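Local coordinates for protein probable endonuclease 4 (Thermotoga maritima, PDB 4HNO) that probably cleaves phosphodiester bonds at apurinic or apyrimidinic sites in DNA during repair, using a cluster of bound metal ions, at residues Val91-Arg102 against Gly131-Val142; Val149-Leu160 against Gly185-Thr193. All blocks are in the same frame, centred on the assembly; numbering follows the deposited sequence. Where two conformers were deposited one is given.

In the fold
Both contacts belong to one TIM barrel of the xylose isomerase-like type, but they serve different layers of it. Interaction 1 joins helices 84-104 and 121-136 outside the barrel wall; it is largely buried and apolar, built on valines and leucines, with no direct hydrogen bond crossing it. Interaction 2 lies between the loop after strand 143-147 and the end of helix 182-187, which follows strand 176-181, with the turn beyond it; only partly buried, it is carried by hydroxyls, a carboxylate and waters beside the metal site. The centres of interactions 1 and 2 are about 26 Å apart, their nearest atoms about 10 Å apart. Strand 143-147 links them, running from 131-142 to 149-160.

Interaction 1. Residues Val91-Arg102 against Gly131-Val142; sequences VELLKKEVEICR and GLNEVLNNTEGV
Val135 is a knob in a hole made by Val91, Leu94, Lys95 and Val98, where two outer helices of the TIM barrel pack, segments 91-102 and 131-136 crossing at -41°. Its methyls divide the work: CG1 meets Val98 CG2 at 3.8 Å, while CG2 lies 3.9 Å from Leu94 CD2, the side chains of Leu94 and Val135 crossing at about a right angle. The compact, branched valine fits where the axes of these segments approach to 9.2 Å. Gly131, lacking a side chain, lets Val91 CG2 come to 3.8 Å from its CA.

Beyond the helix end the chain stays against 91-102. Val98 and Thr139 meet tip to tip, CG1 to CB at 3.6 Å, and Val142 continues the apolar seam with CG2 against Cys101 CB. With chi1 at 60°, Thr139 turns OG1 back to Val135 O, which it meets from above the carbonyl plane, and presents CG2 to Val98 and Glu99; Arg175 also bonds OG1.

The extended chain of Lys95 crosses Val135 obliquely, CG on Val135 CG2 and CE 3.5 Å from Glu134 O, before NZ salt-bridges Glu92 OE2. A water donates to Glu99 OE2 at 2.6 Å and accepts from Glu140 N at 2.9 Å.

Interaction 2. Residues Val149-Leu160 against Gly185-Thr193; sequences VSQKGGNIGYKL and GFDSGYDIT. With EDO (1,2-ethanediol), chain J.
Ser150 OG and Tyr190 CG both stand anti to their own carbonyl carbon, beside the backbone N: chi1 of -55° turns Ser150 OG to Asp187, and chi1 of -69° sends the Tyr190 ring toward Leu160. These residues join two loops of the TIM barrel, one of which follows a Schellman motif. There Tyr190 N bonds to Gly185 O and Gly189 N to Phe186 O, with Gly189 supplying the positive phi at the C-prime position that ends the helix.

Ser150 OG donates over 2.7 Å to Asp187 OD2, which accepts on its anti lone pair, the one away from OD1. The same oxygen accepts from the backbone N of Asp231, a ligand of the metal site with His184 and His233, so the pair forms part of the second shell and probably helps position that ligand. Serine puts a small hydroxyl among Asp187, His184 and Asp231.

Tyrosine carries its hydroxyl at the end of a long ring, where it reaches both Leu160 N and Glu204. Leu160 N donates to Tyr190 OH at 3.0 Å, almost straight at 177°, and Glu204 also bonds this hydroxyl. Leu160 CG packs 3.9 Å from Tyr190 CZ, while Tyr158 O lies in the ring plane at its edge.

Ser188 has its CB 3.4 Å from Tyr158 O and its OG hydrogen-bonded to His184 O. Gln151 lays CG over the centre of the Tyr158 ring, 3.6 Å above its plane. A water completes the seam, accepting from Gln151 N at 2.8 Å and donating to Ser188 OG at 2.7 Å.

Interaction 1. Residues Val91-Arg102 against Gly131-Val142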
loop_
_atom_site.group_PDB
_atom_site.type_symbol
_atom_site.label_atom_id
_atom_site.label_comp_id
_atom_site.label_asym_id
_atom_site.label_seq_id
_atom_site.Cartn_x
_atom_site.Cartn_y
_atom_site.Cartn_z
ATOM N N VAL A 91 -5.779 -0.274 17.851
ATOM C CA VAL A 91 -5.692 -1.724 17.848
ATOM C C VAL A 91 -7.063 -2.339 17.570
ATOM O O VAL A 91 -7.197 -3.256 16.755
ATOM C CB VAL A 91 -5.113 -2.229 19.181
ATOM C CG1 VAL A 91 -5.332 -3.726 19.365
ATOM C CG2 VAL A 91 -3.645 -1.873 19.288
ATOM N N GLU A 92 -8.098 -1.840 18.241
ATOM C CA GLU A 92 -9.409 -2.438 18.064
ATOM C C GLU A 92 -9.961 -2.192 16.670
ATOM O O GLU A 92 -10.596 -3.070 16.092
ATOM C CB GLU A 92 -10.382 -1.977 19.145
ATOM C CG GLU A 92 -9.990 -2.462 20.537
ATOM C CD GLU A 92 -9.848 -3.971 20.642
ATOM O OE1 GLU A 92 -10.735 -4.690 20.132
ATOM O OE2 GLU A 92 -8.815 -4.439 21.193
ATOM N N LEU A 93 -9.733 -1.009 16.115
ATOM C CA LEU A 93 -10.220 -0.751 14.772
ATOM C C LEU A 93 -9.431 -1.569 13.748
ATOM O O LEU A 93 -10.000 -2.054 12.780
ATOM C CB LEU A 93 -10.197 0.743 14.437
ATOM C CG LEU A 93 -10.785 1.105 13.072
ATOM C CD1 LEU A 93 -12.202 0.627 12.902
ATOM C CD2 LEU A 93 -10.677 2.605 12.863
ATOM N N LEU A 94 -8.129 -1.748 13.972
ATOM C CA LEU A 94 -7.352 -2.573 13.049
ATOM C C LEU A 94 -7.823 -4.027 13.085
ATOM O O LEU A 94 -7.894 -4.666 12.035
ATOM C CB LEU A 94 -5.870 -2.434 13.366
ATOM C CG LEU A 94 -4.922 -3.018 12.329
ATOM C CD1 LEU A 94 -5.114 -2.437 10.968
ATOM C CD2 LEU A 94 -3.479 -2.797 12.777
ATOM N N LYS A 95 -8.173 -4.546 14.262
ATOM C CA LYS A 95 -8.758 -5.882 14.324
ATOM C C LYS A 95 -10.030 -5.948 13.483
ATOM O O LYS A 95 -10.251 -6.911 12.752
ATOM C CB LYS A 95 -9.095 -6.299 15.756
ATOM C CG LYS A 95 -7.949 -6.614 16.684
ATOM C CD LYS A 95 -8.417 -6.838 18.130
ATOM C CE LYS A 95 -7.280 -7.025 19.082
ATOM N NZ LYS A 95 -7.772 -7.047 20.478
ATOM N N LYS A 96 -10.890 -4.937 13.617
ATOM C CA LYS A 96 -12.100 -4.886 12.807
ATOM C C LYS A 96 -11.774 -4.829 11.308
ATOM O O LYS A 96 -12.403 -5.511 10.518
ATOM C CB LYS A 96 -12.968 -3.702 13.245
ATOM C CG LYS A 96 -14.101 -3.350 12.302
ATOM C CD LYS A 96 -15.088 -4.450 11.942
ATOM C CE LYS A 96 -15.854 -5.028 13.105
ATOM N NZ LYS A 96 -16.653 -3.986 13.797
ATOM N N GLU A 97 -10.770 -4.035 10.925
ATOM C CA GLU A 97 -10.404 -4.002 9.512
ATOM C C GLU A 97 -9.923 -5.362 9.023
ATOM O O GLU A 97 -10.244 -5.747 7.899
ATOM C CB GLU A 97 -9.338 -2.935 9.277
ATOM C CG GLU A 97 -9.846 -1.528 9.458
ATOM C CD GLU A 97 -8.750 -0.482 9.139
ATOM O OE1 GLU A 97 -9.097 0.677 8.880
ATOM O OE2 GLU A 97 -7.554 -0.870 9.173
ATOM N N VAL A 98 -9.167 -6.081 9.839
ATOM C CA VAL A 98 -8.783 -7.443 9.471
ATOM C C VAL A 98 -10.017 -8.308 9.259
ATOM O O VAL A 98 -10.089 -9.079 8.307
ATOM C CB VAL A 98 -7.831 -8.047 10.526
ATOM C CG1 VAL A 98 -7.681 -9.552 10.321
ATOM C CG2 VAL A 98 -6.479 -7.349 10.473
ATOM N N GLU A 99 -11.003 -8.184 10.146
ATOM C CA GLU A 99 -12.200 -8.968 10.006
ATOM C C GLU A 99 -13.033 -8.565 8.790
ATOM O O GLU A 99 -13.669 -9.432 8.178
ATOM C CB GLU A 99 -12.962 -8.964 11.311
ATOM C CG GLU A 99 -12.160 -9.748 12.415
ATOM C CD GLU A 99 -11.879 -11.242 12.041
ATOM O OE1 GLU A 99 -12.850 -11.961 11.710
ATOM O OE2 GLU A 99 -10.719 -11.698 12.053
ATOM N N ILE A 100 -13.033 -7.292 8.419
ATOM C CA ILE A 100 -13.662 -6.878 7.181
ATOM C C ILE A 100 -12.977 -7.557 5.997
ATOM O O ILE A 100 -13.637 -8.108 5.109
ATOM C CB ILE A 100 -13.627 -5.335 7.022
ATOM C CG1 ILE A 100 -14.547 -4.668 8.042
ATOM C CG2 ILE A 100 -13.988 -4.941 5.604
ATOM C CD1 ILE A 100 -14.307 -3.190 8.251
ATOM N N CYS A 101 -11.642 -7.496 5.972
ATOM C CA CYS A 101 -10.914 -8.174 4.911
ATOM C C CYS A 101 -11.282 -9.644 4.855
ATOM O O CYS A 101 -11.550 -10.188 3.790
ATOM C CB CYS A 101 -9.405 -8.035 5.119
ATOM S SG CYS A 101 -8.748 -6.385 4.866
ATOM N N ARG A 102 -11.279 -10.295 6.012
ATOM C CA ARG A 102 -11.548 -11.726 6.071
ATOM C C ARG A 102 -12.950 -12.020 5.527
ATOM O O ARG A 102 -13.134 -12.995 4.815
ATOM C CB ARG A 102 -11.357 -12.201 7.524
ATOM C CG ARG A 102 -11.522 -13.672 7.812
ATOM C CD ARG A 102 -10.345 -14.592 7.453
ATOM N NE ARG A 102 -10.223 -14.752 6.015
ATOM C CZ ARG A 102 -10.974 -15.577 5.295
ATOM N NH1 ARG A 102 -10.779 -15.633 3.983
ATOM N NH2 ARG A 102 -11.912 -16.355 5.849
ATOM N N GLY A 131 1.079 -3.515 19.150
ATOM C CA GLY A 131 -0.221 -3.424 18.512
ATOM C C GLY A 131 -0.435 -4.477 17.437
ATOM O O GLY A 131 -1.501 -5.111 17.386
ATOM N N LEU A 132 0.569 -4.666 16.588
ATOM C CA LEU A 132 0.484 -5.709 15.583
ATOM C C LEU A 132 0.342 -7.082 16.214
ATOM O O LEU A 132 -0.409 -7.911 15.715
ATOM C CB LEU A 132 1.690 -5.674 14.658
ATOM C CG LEU A 132 1.756 -4.479 13.717
ATOM C CD1 LEU A 132 3.078 -4.487 12.965
ATOM C CD2 LEU A 132 0.578 -4.463 12.754
ATOM N N ASN A 133 1.041 -7.329 17.314
ATOM C CA ASN A 133 0.869 -8.609 17.984
ATOM C C ASN A 133 -0.559 -8.776 18.490
ATOM O O ASN A 133 -1.142 -9.850 18.351
ATOM C CB ASN A 133 1.859 -8.764 19.130
ATOM C CG ASN A 133 3.245 -9.114 18.687
ATOM O OD1 ASN A 133 3.447 -9.711 17.630
ATOM N ND2 ASN A 133 4.216 -8.764 19.514
ATOM N N GLU A 134 -1.138 -7.738 19.081
ATOM C CA GLU A 134 -2.501 -7.866 19.567
ATOM C C GLU A 134 -3.460 -8.149 18.416
ATOM O O GLU A 134 -4.392 -8.942 18.557
ATOM C CB GLU A 134 -2.947 -6.615 20.318
ATOM C CG GLU A 134 -2.272 -6.459 21.628
ATOM C CD GLU A 134 -2.398 -7.710 22.479
ATOM O OE1 GLU A 134 -3.546 -8.155 22.710
ATOM O OE2 GLU A 134 -1.357 -8.279 22.882
ATOM N N VAL A 135 -3.248 -7.517 17.271
ATOM C CA VAL A 135 -4.123 -7.745 16.131
ATOM C C VAL A 135 -3.910 -9.132 15.535
ATOM O O VAL A 135 -4.863 -9.898 15.350
ATOM C CB VAL A 135 -3.929 -6.654 15.079
ATOM C CG1 VAL A 135 -4.700 -6.949 13.812
ATOM C CG2 VAL A 135 -4.310 -5.284 15.653
ATOM N N LEU A 136 -2.662 -9.452 15.208
ATOM C CA LEU A 136 -2.375 -10.712 14.528
ATOM C C LEU A 136 -2.681 -11.907 15.419
ATOM O O LEU A 136 -3.173 -12.924 14.938
ATOM C CB LEU A 136 -0.933 -10.727 14.044
ATOM C CG LEU A 136 -0.641 -9.727 12.923
ATOM C CD1 LEU A 136 0.854 -9.683 12.679
ATOM C CD2 LEU A 136 -1.399 -10.049 11.647
ATOM N N ASN A 137 -2.380 -11.807 16.712
ATOM C CA ASN A 137 -2.569 -12.931 17.602
ATOM C C ASN A 137 -4.024 -13.160 17.974
ATOM O O ASN A 137 -4.321 -14.121 18.681
ATOM C CB ASN A 137 -1.719 -12.789 18.876
ATOM C CG ASN A 137 -0.216 -12.883 18.619
ATOM O OD1 ASN A 137 0.254 -13.448 17.621
ATOM N ND2 ASN A 137 0.557 -12.368 19.555
ATOM N N ASN A 138 -4.932 -12.322 17.482
ATOM C CA ASN A 138 -6.357 -12.463 17.726
ATOM C C ASN A 138 -7.172 -12.524 16.437
ATOM O O ASN A 138 -8.387 -12.379 16.469
ATOM C CB ASN A 138 -6.859 -11.352 18.649
ATOM C CG ASN A 138 -6.380 -11.546 20.050
ATOM O OD1 ASN A 138 -6.858 -12.436 20.755
ATOM N ND2 ASN A 138 -5.415 -10.757 20.459
ATOM N N THR A 139 -6.489 -12.779 15.318
ATOM C CA THR A 139 -7.117 -12.924 14.019
ATOM C C THR A 139 -6.368 -14.026 13.263
ATOM O O THR A 139 -5.304 -14.468 13.687
ATOM C CB THR A 139 -7.047 -11.638 13.202
ATOM O OG1 THR A 139 -5.686 -11.271 12.994
ATOM C CG2 THR A 139 -7.818 -10.490 13.849
ATOM N N GLU A 140 -6.906 -14.425 12.124
ATOM C CA GLU A 140 -6.214 -15.357 11.229
ATOM C C GLU A 140 -6.281 -14.903 9.792
ATOM O O GLU A 140 -7.176 -14.187 9.384
ATOM C CB GLU A 140 -6.788 -16.782 11.330
ATOM C CG GLU A 140 -6.673 -17.401 12.709
ATOM C CD GLU A 140 -5.249 -17.625 13.193
ATOM O OE1 GLU A 140 -4.295 -17.637 12.381
ATOM O OE2 GLU A 140 -5.071 -17.823 14.416
ATOM N N GLY A 141 -5.295 -15.358 9.025
ATOM C CA GLY A 141 -5.343 -15.371 7.578
ATOM C C GLY A 141 -4.716 -14.133 6.964
ATOM O O GLY A 141 -3.747 -14.173 6.218
ATOM N N VAL A 142 -5.300 -12.985 7.265
ATOM C CA VAL A 142 -4.955 -11.738 6.622
ATOM C C VAL A 142 -3.511 -11.387 6.952
ATOM O O VAL A 142 -3.071 -11.526 8.097
ATOM C CB VAL A 142 -5.922 -10.616 7.074
ATOM C CG1 VAL A 142 -5.511 -9.265 6.511
ATOM C CG2 VAL A 142 -7.345 -10.940 6.663
HETATM O O HOH W 1 -9.780 -14.106 12.015
#

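Interaction 2. Residues Val149-Leu160 against Gly185-Thr193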
loop_
_atom_site.group_PDB
_atom_site.type_symbol
_atom_site.label_atom_id
_atom_site.label_comp_id
_atom_site.label_asym_id
_atom_site.label_seq_id
_atom_site.Cartn_x
_atom_site.Cartn_y
_atom_site.Cartn_z
ATOM N N VAL A 149 6.691 5.405 4.201
ATOM C CA VAL A 149 6.046 6.694 4.308
ATOM C C VAL A 149 7.094 7.795 4.132
ATOM O O VAL A 149 8.287 7.548 3.991
ATOM C CB VAL A 149 5.283 6.834 5.639
ATOM C CG1 VAL A 149 4.131 5.834 5.681
ATOM C CG2 VAL A 149 6.206 6.678 6.830
ATOM N N SER A 150 6.625 9.029 4.160
ATOM C CA SER A 150 7.514 10.179 4.077
ATOM C C SER A 150 7.967 10.608 5.472
ATOM O O SER A 150 7.326 10.303 6.485
ATOM C CB SER A 150 6.809 11.316 3.358
ATOM O OG SER A 150 6.344 10.884 2.103
ATOM N N GLN A 151 9.081 11.323 5.518
ATOM C CA GLN A 151 9.699 11.744 6.773
ATOM C C GLN A 151 9.070 13.058 7.225
ATOM O O GLN A 151 9.633 14.136 7.029
ATOM C CB GLN A 151 11.205 11.885 6.603
ATOM C CG GLN A 151 11.918 12.092 7.892
ATOM C CD GLN A 151 13.379 12.386 7.729
ATOM O OE1 GLN A 151 13.866 12.626 6.632
ATOM N NE2 GLN A 151 14.092 12.393 8.837
ATOM N N LYS A 152 7.893 12.948 7.808
ATOM C CA LYS A 152 7.110 14.087 8.255
ATOM C C LYS A 152 6.661 13.779 9.660
ATOM O O LYS A 152 6.249 12.662 9.966
ATOM C CB LYS A 152 5.893 14.305 7.362
ATOM C CG LYS A 152 6.232 14.508 5.900
ATOM C CD LYS A 152 4.991 14.479 5.044
ATOM C CE LYS A 152 4.142 15.715 5.261
ATOM N NZ LYS A 152 2.897 15.696 4.443
ATOM N N GLY A 153 6.808 14.806 10.489
ATOM C CA GLY A 153 6.641 14.725 11.917
ATOM C C GLY A 153 7.350 13.538 12.498
ATOM O O GLY A 153 8.534 13.281 12.291
ATOM N N GLY A 154 6.575 12.794 13.244
ATOM C CA GLY A 154 7.088 11.662 13.923
ATOM C C GLY A 154 6.834 10.391 13.156
ATOM O O GLY A 154 6.863 9.346 13.777
ATOM N N ASN A 155 6.649 10.434 11.831
ATOM C CA ASN A 155 6.413 9.203 11.091
ATOM C C ASN A 155 7.555 8.220 11.275
ATOM O O ASN A 155 8.743 8.575 11.246
ATOM C CB ASN A 155 6.298 9.468 9.605
ATOM C CG ASN A 155 4.968 10.000 9.196
ATOM O OD1 ASN A 155 4.050 10.143 10.008
ATOM N ND2 ASN A 155 4.846 10.299 7.908
ATOM N N ILE A 156 7.151 6.963 11.408
ATOM C CA ILE A 156 8.030 5.803 11.356
ATOM C C ILE A 156 7.775 5.087 10.043
ATOM O O ILE A 156 6.624 4.879 9.662
ATOM C CB ILE A 156 7.761 4.877 12.550
ATOM C CG1 ILE A 156 8.075 5.601 13.855
ATOM C CG2 ILE A 156 8.542 3.586 12.419
ATOM C CD1 ILE A 156 7.587 4.866 15.099
ATOM N N GLY A 157 8.854 4.709 9.367
ATOM C CA GLY A 157 8.766 3.957 8.135
ATOM C C GLY A 157 9.227 4.694 6.900
ATOM O O GLY A 157 8.924 4.246 5.793
ATOM N N TYR A 158 9.977 5.788 7.048
ATOM C CA TYR A 158 10.507 6.483 5.881
ATOM C C TYR A 158 11.773 5.809 5.346
ATOM O O TYR A 158 12.129 6.009 4.184
ATOM C CB TYR A 158 10.690 7.983 6.153
ATOM C CG TYR A 158 11.603 8.304 7.313
ATOM C CD1 TYR A 158 12.960 8.514 7.154
ATOM C CD2 TYR A 158 11.086 8.391 8.611
ATOM C CE1 TYR A 158 13.782 8.796 8.273
ATOM C CE2 TYR A 158 11.890 8.666 9.710
ATOM C CZ TYR A 158 13.225 8.844 9.532
ATOM O OH TYR A 158 14.024 9.120 10.603
ATOM N N LYS A 159 12.445 5.019 6.185
ATOM C CA LYS A 159 13.509 4.131 5.729
ATOM C C LYS A 159 13.017 2.705 5.845
ATOM O O LYS A 159 12.385 2.318 6.834
ATOM C CB LYS A 159 14.775 4.299 6.563
ATOM C CG LYS A 159 15.402 5.682 6.475
ATOM C CD LYS A 159 15.796 6.054 5.052
ATOM C CE LYS A 159 16.565 7.363 5.026
ATOM N NZ LYS A 159 15.838 8.478 5.687
ATOM N N LEU A 160 13.353 1.885 4.859
ATOM C CA LEU A 160 12.946 0.487 4.898
ATOM C C LEU A 160 13.486 -0.250 6.128
ATOM O O LEU A 160 12.814 -1.139 6.647
ATOM C CB LEU A 160 13.348 -0.228 3.607
ATOM C CG LEU A 160 12.642 0.286 2.351
ATOM C CD1 LEU A 160 13.186 -0.430 1.125
ATOM C CD2 LEU A 160 11.136 0.102 2.420
ATOM N N GLY A 185 8.894 6.939 -1.095
ATOM C CA GLY A 185 10.287 6.572 -1.193
ATOM C C GLY A 185 11.126 7.682 -1.818
ATOM O O GLY A 185 12.220 7.996 -1.348
ATOM N N PHE A 186 10.628 8.266 -2.901
ATOM C CA PHE A 186 11.347 9.356 -3.573
ATOM C C PHE A 186 11.545 10.538 -2.619
ATOM O O PHE A 186 12.632 11.127 -2.546
ATOM C CB PHE A 186 10.571 9.776 -4.814
ATOM C CG PHE A 186 11.367 10.541 -5.832
ATOM C CD1 PHE A 186 12.424 9.955 -6.510
ATOM C CD2 PHE A 186 11.028 11.844 -6.148
ATOM C CE1 PHE A 186 13.091 10.639 -7.495
ATOM C CE2 PHE A 186 11.709 12.519 -7.137
ATOM C CZ PHE A 186 12.739 11.911 -7.795
ATOM N N ASP A 187 10.503 10.849 -1.854
ATOM C CA ASP A 187 10.581 11.869 -0.815
ATOM C C ASP A 187 11.706 11.617 0.162
ATOM O O ASP A 187 12.263 12.564 0.721
ATOM C CB ASP A 187 9.301 11.843 0.043
ATOM C CG ASP A 187 8.173 12.724 -0.420
ATOM O OD1 ASP A 187 8.371 13.709 -1.162
ATOM O OD2 ASP A 187 7.042 12.436 0.062
ATOM N N SER A 188 12.025 10.341 0.376
ATOM C CA SER A 188 12.945 9.883 1.389
ATOM C C SER A 188 14.314 9.492 0.827
ATOM O O SER A 188 15.128 8.923 1.538
ATOM C CB SER A 188 12.352 8.685 2.124
ATOM O OG SER A 188 11.073 8.998 2.654
ATOM N N GLY A 189 14.557 9.799 -0.447
ATOM C CA GLY A 189 15.860 9.581 -1.032
ATOM C C GLY A 189 16.035 8.313 -1.834
ATOM O O GLY A 189 17.144 8.041 -2.292
ATOM N N TYR A 190 14.976 7.520 -2.017
ATOM C CA TYR A 190 15.052 6.329 -2.842
ATOM C C TYR A 190 14.872 6.741 -4.292
ATOM O O TYR A 190 13.749 6.986 -4.759
ATOM C CB TYR A 190 14.019 5.287 -2.428
ATOM C CG TYR A 190 14.296 4.656 -1.084
ATOM C CD1 TYR A 190 13.633 5.070 0.063
ATOM C CD2 TYR A 190 15.210 3.633 -0.962
ATOM C CE1 TYR A 190 13.877 4.460 1.289
ATOM C CE2 TYR A 190 15.458 3.021 0.243
ATOM C CZ TYR A 190 14.787 3.434 1.371
ATOM O OH TYR A 190 15.030 2.842 2.590
ATOM N N ASP A 191 16.000 6.864 -4.986
ATOM C CA ASP A 191 16.024 7.447 -6.320
ATOM C C ASP A 191 15.840 6.379 -7.379
ATOM O O ASP A 191 16.795 5.835 -7.924
ATOM C CB ASP A 191 17.327 8.194 -6.541
ATOM C CG ASP A 191 17.360 8.937 -7.849
ATOM O OD1 ASP A 191 16.326 8.914 -8.550
ATOM O OD2 ASP A 191 18.412 9.535 -8.163
ATOM N N ILE A 192 14.585 6.094 -7.693
ATOM C CA ILE A 192 14.245 5.093 -8.693
ATOM C C ILE A 192 14.378 5.612 -10.128
ATOM O O ILE A 192 14.044 4.899 -11.073
ATOM C CB ILE A 192 12.819 4.509 -8.476
ATOM C CG1 ILE A 192 11.731 5.596 -8.570
ATOM C CG2 ILE A 192 12.758 3.738 -7.170
ATOM C CD1 ILE A 192 10.335 5.021 -8.662
ATOM N N THR A 193 14.861 6.843 -10.292
ATOM C CA THR A 193 15.022 7.417 -11.626
ATOM C C THR A 193 16.332 7.012 -12.272
ATOM O O THR A 193 16.544 7.294 -13.456
ATOM C CB THR A 193 14.933 8.969 -11.650
ATOM O OG1 THR A 193 16.120 9.566 -11.099
ATOM C CG2 THR A 193 13.693 9.453 -10.941
HETATM C C1 EDO J . 16.664 12.495 -9.211
HETATM O O1 EDO J . 16.049 12.426 -10.506
HETATM C C2 EDO J . 18.177 12.629 -9.354
HETATM O O2 EDO J . 18.736 11.458 -9.981
HETATM O O HOH W 2 10.600 11.643 3.220
HETATM O O HOH W 3 13.259 12.204 3.980
#